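Local coordinates for aquaporin aqpM (Methanothermobacter marburgensis str. Marburg, PDB 2F2B), which forms a channel that lets water cross the archaeal cell membrane in either direction along osmotic gradients, with a transient rise in initial glycerol flux as well, at residues 133-138 with 205-210; 106-111 with 199-204; 29-34 with 127-132. All coordinates share one frame; numbering follows the deposited sequence.

Contact 1: residues 133-138 with 205-210; sequences GATAPF and GPYLND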
loop_
_atom_site.group_PDB
_atom_site.type_symbol
_atom_site.label_atom_id
_atom_site.label_comp_id
_atom_site.label_asym_id
_atom_site.label_seq_id
_atom_site.Cartn_x
_atom_site.Cartn_y
_atom_site.Cartn_z
ATOM N N GLY A 133 5.846 -7.696 -20.197
ATOM C CA GLY A 133 6.582 -7.151 -19.069
ATOM C C GLY A 133 8.056 -7.515 -19.036
ATOM O O GLY A 133 8.642 -7.628 -17.959
ATOM N N ALA A 134 8.667 -7.698 -20.204
ATOM C CA ALA A 134 10.085 -8.042 -20.262
ATOM C C ALA A 134 10.941 -6.867 -19.785
ATOM O O ALA A 134 10.649 -5.710 -20.087
ATOM C CB ALA A 134 10.476 -8.429 -21.691
ATOM N N THR A 135 11.999 -7.168 -19.041
ATOM C CA THR A 135 12.892 -6.130 -18.532
ATOM C C THR A 135 14.024 -5.820 -19.512
ATOM O O THR A 135 14.714 -6.725 -19.983
ATOM C CB THR A 135 13.531 -6.548 -17.186
ATOM O OG1 THR A 135 14.220 -7.795 -17.351
ATOM C CG2 THR A 135 12.458 -6.704 -16.107
ATOM N N ALA A 136 14.207 -4.538 -19.813
ATOM C CA ALA A 136 15.271 -4.093 -20.714
ATOM C C ALA A 136 15.619 -2.649 -20.374
ATOM O O ALA A 136 14.791 -1.918 -19.832
ATOM C CB ALA A 136 14.818 -4.197 -22.173
ATOM N N PRO A 137 16.856 -2.220 -20.677
ATOM C CA PRO A 137 17.231 -0.838 -20.372
ATOM C C PRO A 137 16.251 0.138 -21.019
ATOM O O PRO A 137 15.853 -0.040 -22.172
ATOM C CB PRO A 137 18.639 -0.723 -20.959
ATOM C CG PRO A 137 19.175 -2.115 -20.818
ATOM C CD PRO A 137 17.994 -2.961 -21.251
ATOM N N PHE A 138 15.851 1.161 -20.273
ATOM C CA PHE A 138 14.924 2.151 -20.803
ATOM C C PHE A 138 15.660 3.153 -21.695
ATOM O O PHE A 138 16.888 3.147 -21.756
ATOM C CB PHE A 138 14.184 2.845 -19.654
ATOM C CG PHE A 138 12.945 2.108 -19.212
ATOM C CD1 PHE A 138 13.031 0.813 -18.706
ATOM C CD2 PHE A 138 11.688 2.690 -19.359
ATOM C CE1 PHE A 138 11.879 0.100 -18.356
ATOM C CE2 PHE A 138 10.526 1.987 -19.011
ATOM C CZ PHE A 138 10.623 0.691 -18.510
ATOM N N GLY A 205 11.613 -15.834 -18.571
ATOM C CA GLY A 205 10.274 -16.175 -19.032
ATOM C C GLY A 205 9.737 -15.258 -20.115
ATOM O O GLY A 205 9.387 -15.712 -21.209
ATOM N N PRO A 206 9.633 -13.953 -19.831
ATOM C CA PRO A 206 9.131 -12.982 -20.807
ATOM C C PRO A 206 10.002 -12.928 -22.068
ATOM O O PRO A 206 9.487 -12.798 -23.177
ATOM C CB PRO A 206 9.151 -11.674 -20.023
ATOM C CG PRO A 206 8.826 -12.134 -18.629
ATOM C CD PRO A 206 9.714 -13.350 -18.487
ATOM N N TYR A 207 11.319 -13.020 -21.897
ATOM C CA TYR A 207 12.232 -12.993 -23.043
ATOM C C TYR A 207 11.912 -14.140 -23.998
ATOM O O TYR A 207 11.811 -13.940 -25.210
ATOM C CB TYR A 207 13.686 -13.119 -22.577
ATOM C CG TYR A 207 14.378 -11.806 -22.263
ATOM C CD1 TYR A 207 13.666 -10.705 -21.778
ATOM C CD2 TYR A 207 15.757 -11.677 -22.425
ATOM C CE1 TYR A 207 14.317 -9.508 -21.465
ATOM C CE2 TYR A 207 16.414 -10.495 -22.116
ATOM C CZ TYR A 207 15.693 -9.413 -21.637
ATOM O OH TYR A 207 16.354 -8.246 -21.333
ATOM N N LEU A 208 11.758 -15.339 -23.446
ATOM C CA LEU A 208 11.458 -16.519 -24.254
ATOM C C LEU A 208 10.139 -16.371 -25.007
ATOM O O LEU A 208 10.080 -16.566 -26.225
ATOM C CB LEU A 208 11.409 -17.770 -23.372
ATOM C CG LEU A 208 11.117 -19.098 -24.085
ATOM C CD1 LEU A 208 12.182 -19.348 -25.144
ATOM C CD2 LEU A 208 11.086 -20.240 -23.079
ATOM N N ASN A 209 9.079 -16.017 -24.289
ATOM C CA ASN A 209 7.781 -15.863 -24.922
ATOM C C ASN A 209 7.706 -14.684 -25.892
ATOM O O ASN A 209 7.006 -14.763 -26.906
ATOM C CB ASN A 209 6.686 -15.776 -23.856
ATOM C CG ASN A 209 6.449 -17.111 -23.165
ATOM O OD1 ASN A 209 7.131 -17.463 -22.198
ATOM N ND2 ASN A 209 5.497 -17.873 -23.679
ATOM N N ASP A 210 8.423 -13.600 -25.601
ATOM C CA ASP A 210 8.427 -12.450 -26.502
ATOM C C ASP A 210 9.065 -12.852 -27.827
ATOM O O ASP A 210 8.638 -12.415 -28.898
ATOM C CB ASP A 210 9.217 -11.277 -25.913
ATOM C CG ASP A 210 8.382 -10.410 -24.992
ATOM O OD1 ASP A 210 7.141 -10.448 -25.106
ATOM O OD2 ASP A 210 8.969 -9.676 -24.169
#
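Ala134 meets Tyr207 and Asp210 through first torsions that set CG beside the backbone N in both partners (chi1 -89° and -85°), which sends the phenol ring toward the loop 133-138, its hydroxyl ending at Thr135 O, and brings the carboxyl group up to the alanine methyl. The arrangement belongs to the aquaporin fold: an irregular chain on the side predicted to be extracellular lies against helix 200-214, the half-length helix that begins within the second Asn-Pro-Ala motif. The helix is kinked at Pro206, whose ring nitrogen has no hydrogen to give to the preceding turn. Ala134 packs on the ring at this kink, its CB 3.9 Å from Pro206 CB. The same methyl reaches the edge of the phenol ring, 3.9 Å from Tyr207 CD1, and a third side is closed by the acid, with Asp210 OD2 3.2 Å from Ala134 CB, a tight fit. One small side chain thus nests among three residues within little more than one helical turn. Its neighbour Thr135 contributes backbone rather than side chain; its hydroxyl instead pairs with that of Thr203, one turn earlier on the helix. Trp219 meets the Tyr207 ring edge to face, and the carbonyl of Gly133 receives a hydrogen bond from Arg202, at the position of the arginine in the family's aromatic/arginine filter. The polar heart of the contact is the bond from Tyr207 OH to Thr135 O, 2.6 Å long, with the carbonyl oxygen in the plane of the ring and the hydroxyl almost straight ahead of the C=O bond, at 168°.

Contact 2: residues 106-111 with 199-204; sequences AQLLGA and NPARTF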
loop_
_atom_site.group_PDB
_atom_site.type_symbol
_atom_site.label_atom_id
_atom_site.label_comp_id
_atom_site.label_asym_id
_atom_site.label_seq_id
_atom_site.Cartn_x
_atom_site.Cartn_y
_atom_site.Cartn_z
ATOM N N ALA A 106 13.830 -25.359 -12.138
ATOM C CA ALA A 106 12.414 -25.267 -11.801
ATOM C C ALA A 106 11.932 -23.824 -11.922
ATOM O O ALA A 106 10.823 -23.572 -12.391
ATOM C CB ALA A 106 12.173 -25.780 -10.379
ATOM N N GLN A 107 12.773 -22.886 -11.493
ATOM C CA GLN A 107 12.439 -21.463 -11.545
ATOM C C GLN A 107 12.350 -20.969 -12.989
ATOM O O GLN A 107 11.411 -20.256 -13.351
ATOM C CB GLN A 107 13.487 -20.654 -10.763
ATOM C CG GLN A 107 13.524 -20.979 -9.263
ATOM C CD GLN A 107 14.833 -20.573 -8.601
ATOM O OE1 GLN A 107 15.761 -20.114 -9.267
ATOM N NE2 GLN A 107 14.914 -20.750 -7.287
ATOM N N LEU A 108 13.317 -21.350 -13.820
ATOM C CA LEU A 108 13.305 -20.935 -15.222
ATOM C C LEU A 108 12.063 -21.472 -15.937
ATOM O O LEU A 108 11.413 -20.755 -16.704
ATOM C CB LEU A 108 14.571 -21.430 -15.931
ATOM C CG LEU A 108 15.890 -20.795 -15.480
ATOM C CD1 LEU A 108 17.064 -21.544 -16.112
ATOM C CD2 LEU A 108 15.916 -19.325 -15.873
ATOM N N LEU A 109 11.734 -22.734 -15.677
ATOM C CA LEU A 109 10.567 -23.366 -16.283
ATOM C C LEU A 109 9.275 -22.701 -15.805
ATOM O O LEU A 109 8.370 -22.438 -16.597
ATOM C CB LEU A 109 10.539 -24.860 -15.939
ATOM C CG LEU A 109 11.640 -25.719 -16.574
ATOM C CD1 LEU A 109 11.547 -27.147 -16.046
ATOM C CD2 LEU A 109 11.498 -25.694 -18.090
ATOM N N GLY A 110 9.196 -22.432 -14.506
ATOM C CA GLY A 110 8.011 -21.790 -13.959
ATOM C C GLY A 110 7.782 -20.417 -14.562
ATOM O O GLY A 110 6.648 -20.043 -14.870
ATOM N N ALA A 111 8.860 -19.659 -14.727
ATOM C CA ALA A 111 8.774 -18.319 -15.299
ATOM C C ALA A 111 8.295 -18.380 -16.745
ATOM O O ALA A 111 7.461 -17.577 -17.169
ATOM C CB ALA A 111 10.131 -17.634 -15.229
ATOM N N ASN A 199 15.971 -10.635 -10.850
ATOM C CA ASN A 199 15.710 -12.068 -10.937
ATOM C C ASN A 199 15.950 -12.634 -12.343
ATOM O O ASN A 199 15.192 -12.345 -13.267
ATOM C CB ASN A 199 14.238 -12.235 -10.546
ATOM C CG ASN A 199 13.813 -13.667 -10.388
ATOM O OD1 ASN A 199 14.255 -14.555 -11.117
ATOM N ND2 ASN A 199 12.912 -13.897 -9.442
ATOM N N PRO A 200 16.988 -13.471 -12.517
ATOM C CA PRO A 200 17.273 -14.046 -13.838
ATOM C C PRO A 200 16.110 -14.828 -14.464
ATOM O O PRO A 200 15.929 -14.805 -15.680
ATOM C CB PRO A 200 18.493 -14.931 -13.574
ATOM C CG PRO A 200 19.193 -14.208 -12.451
ATOM C CD PRO A 200 18.028 -13.851 -11.545
ATOM N N ALA A 201 15.327 -15.519 -13.638
ATOM C CA ALA A 201 14.200 -16.298 -14.150
ATOM C C ALA A 201 13.046 -15.390 -14.565
ATOM O O ALA A 201 12.401 -15.617 -15.596
ATOM C CB ALA A 201 13.730 -17.303 -13.090
ATOM N N ARG A 202 12.788 -14.362 -13.760
ATOM C CA ARG A 202 11.713 -13.415 -14.043
ATOM C C ARG A 202 11.946 -12.695 -15.373
ATOM O O ARG A 202 11.002 -12.209 -16.001
ATOM C CB ARG A 202 11.586 -12.410 -12.887
ATOM C CG ARG A 202 10.657 -11.225 -13.152
ATOM C CD ARG A 202 11.454 -10.017 -13.629
ATOM N NE ARG A 202 10.622 -8.835 -13.857
ATOM C CZ ARG A 202 9.947 -8.593 -14.975
ATOM N NH1 ARG A 202 9.994 -9.454 -15.984
ATOM N NH2 ARG A 202 9.234 -7.481 -15.097
ATOM N N THR A 203 13.203 -12.628 -15.802
ATOM C CA THR A 203 13.520 -11.995 -17.078
ATOM C C THR A 203 13.470 -13.048 -18.188
ATOM O O THR A 203 12.976 -12.786 -19.283
ATOM C CB THR A 203 14.921 -11.337 -17.058
ATOM O OG1 THR A 203 14.927 -10.257 -16.112
ATOM C CG2 THR A 203 15.270 -10.787 -18.439
ATOM N N PHE A 204 13.965 -14.244 -17.886
ATOM C CA PHE A 204 13.988 -15.357 -18.841
ATOM C C PHE A 204 12.615 -15.695 -19.434
ATOM O O PHE A 204 12.473 -15.841 -20.654
ATOM C CB PHE A 204 14.558 -16.603 -18.159
ATOM C CG PHE A 204 14.488 -17.848 -19.002
ATOM C CD1 PHE A 204 15.394 -18.057 -20.036
ATOM C CD2 PHE A 204 13.507 -18.810 -18.762
ATOM C CE1 PHE A 204 15.326 -19.212 -20.824
ATOM C CE2 PHE A 204 13.429 -19.966 -19.542
ATOM C CZ PHE A 204 14.342 -20.165 -20.575
#
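Leu108 and Phe204 cross at about a right angle where helices 100-122 and 200-214 meet. Phe204 CG stands anti to its backbone N (chi1 174°), which carries the ring across to the other helix; Leu108 CD2 presses against it, 3.7 Å from Phe204 CG. The ring's edge slides past the backbone, bringing Phe204 CD2 to 3.5 Å from Leu108 O. Beside this pair the interface is built from methyls. Ala201 CB sits 3.8 Å from Gln107 O, and Ala111 CB is only 3.1 Å from Ala201 O. Such small side chains let the local axes come within 8.0 Å, crossing at -33°. Asn199 of the Asn-Pro-Ala motif is the N-cap of the shorter helix: its OD1 accepts from Arg202 N at 3.0 Å, the donor lying above the carbonyl plane, and more weakly from Ala201 N. That leaves Asn199 ND2 to bond Ile81 O and a glycerol, probably from the crystallisation liquor. Around the contact, Pro200 and Ala201 touch Pro83 of the first motif, at the start of helix 83-91, while Ala111 rests on Val19 of helix 4-33 and Pro200 on Pro229 of helix 224-243.

Contact 3: residues 29-34 with 127-132; sequences TLMIAS and ATVGGL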
loop_
_atom_site.group_PDB
_atom_site.type_symbol
_atom_site.label_atom_id
_atom_site.label_comp_id
_atom_site.label_asym_id
_atom_site.label_seq_id
_atom_site.Cartn_x
_atom_site.Cartn_y
_atom_site.Cartn_z
ATOM N N THR A 29 -0.576 -2.553 -18.111
ATOM C CA THR A 29 -0.421 -1.101 -18.055
ATOM C C THR A 29 -0.198 -0.539 -19.459
ATOM O O THR A 29 -0.826 0.445 -19.860
ATOM C CB THR A 29 0.777 -0.706 -17.171
ATOM O OG1 THR A 29 0.605 -1.262 -15.862
ATOM C CG2 THR A 29 0.894 0.812 -17.066
ATOM N N LEU A 30 0.699 -1.174 -20.203
ATOM C CA LEU A 30 1.004 -0.729 -21.558
ATOM C C LEU A 30 -0.195 -0.915 -22.483
ATOM O O LEU A 30 -0.420 -0.112 -23.392
ATOM C CB LEU A 30 2.222 -1.487 -22.096
ATOM C CG LEU A 30 3.563 -1.096 -21.458
ATOM C CD1 LEU A 30 4.661 -2.049 -21.916
ATOM C CD2 LEU A 30 3.908 0.341 -21.835
ATOM N N MET A 31 -0.972 -1.969 -22.249
ATOM C CA MET A 31 -2.147 -2.225 -23.073
ATOM C C MET A 31 -3.234 -1.169 -22.869
ATOM O O MET A 31 -3.873 -0.740 -23.832
ATOM C CB MET A 31 -2.705 -3.620 -22.776
ATOM C CG MET A 31 -1.795 -4.755 -23.232
ATOM S SD MET A 31 -2.346 -6.370 -22.639
ATOM C CE MET A 31 -3.658 -6.746 -23.825
ATOM N N ILE A 32 -3.450 -0.739 -21.628
ATOM C CA ILE A 32 -4.479 0.268 -21.382
ATOM C C ILE A 32 -4.005 1.686 -21.691
ATOM O O ILE A 32 -4.816 2.603 -21.788
ATOM C CB ILE A 32 -5.011 0.222 -19.923
ATOM C CG1 ILE A 32 -3.899 0.573 -18.936
ATOM C CG2 ILE A 32 -5.592 -1.155 -19.632
ATOM C CD1 ILE A 32 -4.392 0.756 -17.505
ATOM N N ALA A 33 -2.697 1.863 -21.853
ATOM C CA ALA A 33 -2.145 3.179 -22.164
ATOM C C ALA A 33 -1.875 3.324 -23.664
ATOM O O ALA A 33 -1.586 4.420 -24.144
ATOM C CB ALA A 33 -0.856 3.402 -21.389
ATOM N N SER A 34 -1.968 2.216 -24.391
ATOM C CA SER A 34 -1.713 2.216 -25.833
ATOM C C SER A 34 -2.553 3.261 -26.561
ATOM O O SER A 34 -3.770 3.329 -26.384
ATOM C CB SER A 34 -1.998 0.830 -26.416
ATOM O OG SER A 34 -1.654 0.773 -27.791
ATOM N N ALA A 127 1.903 -9.287 -25.545
ATOM C CA ALA A 127 3.272 -9.414 -26.021
ATOM C C ALA A 127 3.625 -8.350 -27.059
ATOM O O ALA A 127 4.663 -7.701 -26.955
ATOM C CB ALA A 127 3.494 -10.811 -26.605
ATOM N N THR A 128 2.757 -8.160 -28.050
ATOM C CA THR A 128 3.023 -7.184 -29.105
ATOM C C THR A 128 2.961 -5.734 -28.636
ATOM O O THR A 128 3.639 -4.872 -29.192
ATOM C CB THR A 128 2.062 -7.373 -30.310
ATOM O OG1 THR A 128 0.701 -7.227 -29.884
ATOM C CG2 THR A 128 2.255 -8.751 -30.925
ATOM N N VAL A 129 2.151 -5.466 -27.614
ATOM C CA VAL A 129 2.024 -4.118 -27.074
ATOM C C VAL A 129 2.683 -4.037 -25.692
ATOM O O VAL A 129 3.450 -3.114 -25.409
ATOM C CB VAL A 129 0.534 -3.701 -26.955
ATOM C CG1 VAL A 129 0.418 -2.332 -26.292
ATOM C CG2 VAL A 129 -0.105 -3.671 -28.335
ATOM N N GLY A 130 2.397 -5.023 -24.847
ATOM C CA GLY A 130 2.952 -5.033 -23.502
ATOM C C GLY A 130 4.315 -5.684 -23.325
ATOM O O GLY A 130 4.914 -5.570 -22.256
ATOM N N GLY A 131 4.807 -6.365 -24.357
ATOM C CA GLY A 131 6.103 -7.017 -24.264
ATOM C C GLY A 131 6.187 -8.017 -23.124
ATOM O O GLY A 131 7.279 -8.354 -22.661
ATOM N N LEU A 132 5.024 -8.488 -22.680
ATOM C CA LEU A 132 4.915 -9.446 -21.584
ATOM C C LEU A 132 5.716 -9.008 -20.362
ATOM O O LEU A 132 6.190 -9.836 -19.586
ATOM C CB LEU A 132 5.354 -10.841 -22.048
ATOM C CG LEU A 132 4.366 -11.534 -23.004
ATOM C CD1 LEU A 132 4.952 -12.849 -23.513
ATOM C CD2 LEU A 132 3.052 -11.790 -22.273
#
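Val129 and Leu30 reach past each other in opposite directions: Val129 puts CG1 against the backbone of Leu30, and Leu30 puts CD1 against the backbone of Gly130. Val129 CG1, anti to its own N (chi1 176°), lies against the last turn of helix 4-33 and comes to 3.7 Å from Leu30 O. It is flanked there by Met31, whose CA lies 4.1 Å away from Val129 CG1, and by Ser34, whose CB approaches the same methyl to 4.0 Å. Leu30 answers with CD1, which points at the turn following helix 125-128 and lies 3.5 Å from Gly130 O, while its CB passes 3.9 Å from Gly130 CA. The two backbones come close here, with 5.1 Å between Leu30 CA and Gly130 CA. The contact joins the end of the first long helix of the aquaporin fold to the turn that leads into the loop predicted to be extracellular. Leu132 turns the other way and packs on helix 200-214 through Asn209 and Asp210. Met31 and Ser34 also touch Phe42 and Asn40 of a neighbouring subunit, so the tetramer interface runs close by. No hydrogen bond crosses between the segments: methyl groups simply lie near carbonyl oxygens and a short aliphatic surface. Such an interface rests on van der Waals contact without directional bonds, at the surface of the protein, with Val129 exposed.

In the fold
Contacts 1 and 2 are buried and share helix 200-214, contact 2 at its capped beginning and contact 1 on the turn that follows; contact 3 lies at the surface, its centre about 19 Å from the centre of the chain. Their chemistry follows this placement. Between the long helix 100-122 and the short helix 200-214 of contact 2, methyls meet methyls and a ring, and methyl and ring edge also lie against backbone carbonyls. Contact 1 adds a strong hydrogen bond to fasten an irregular loop, whereas contact 3 has no hydrogen bond across it, only van der Waals contacts. Contact 1 touches both of the others.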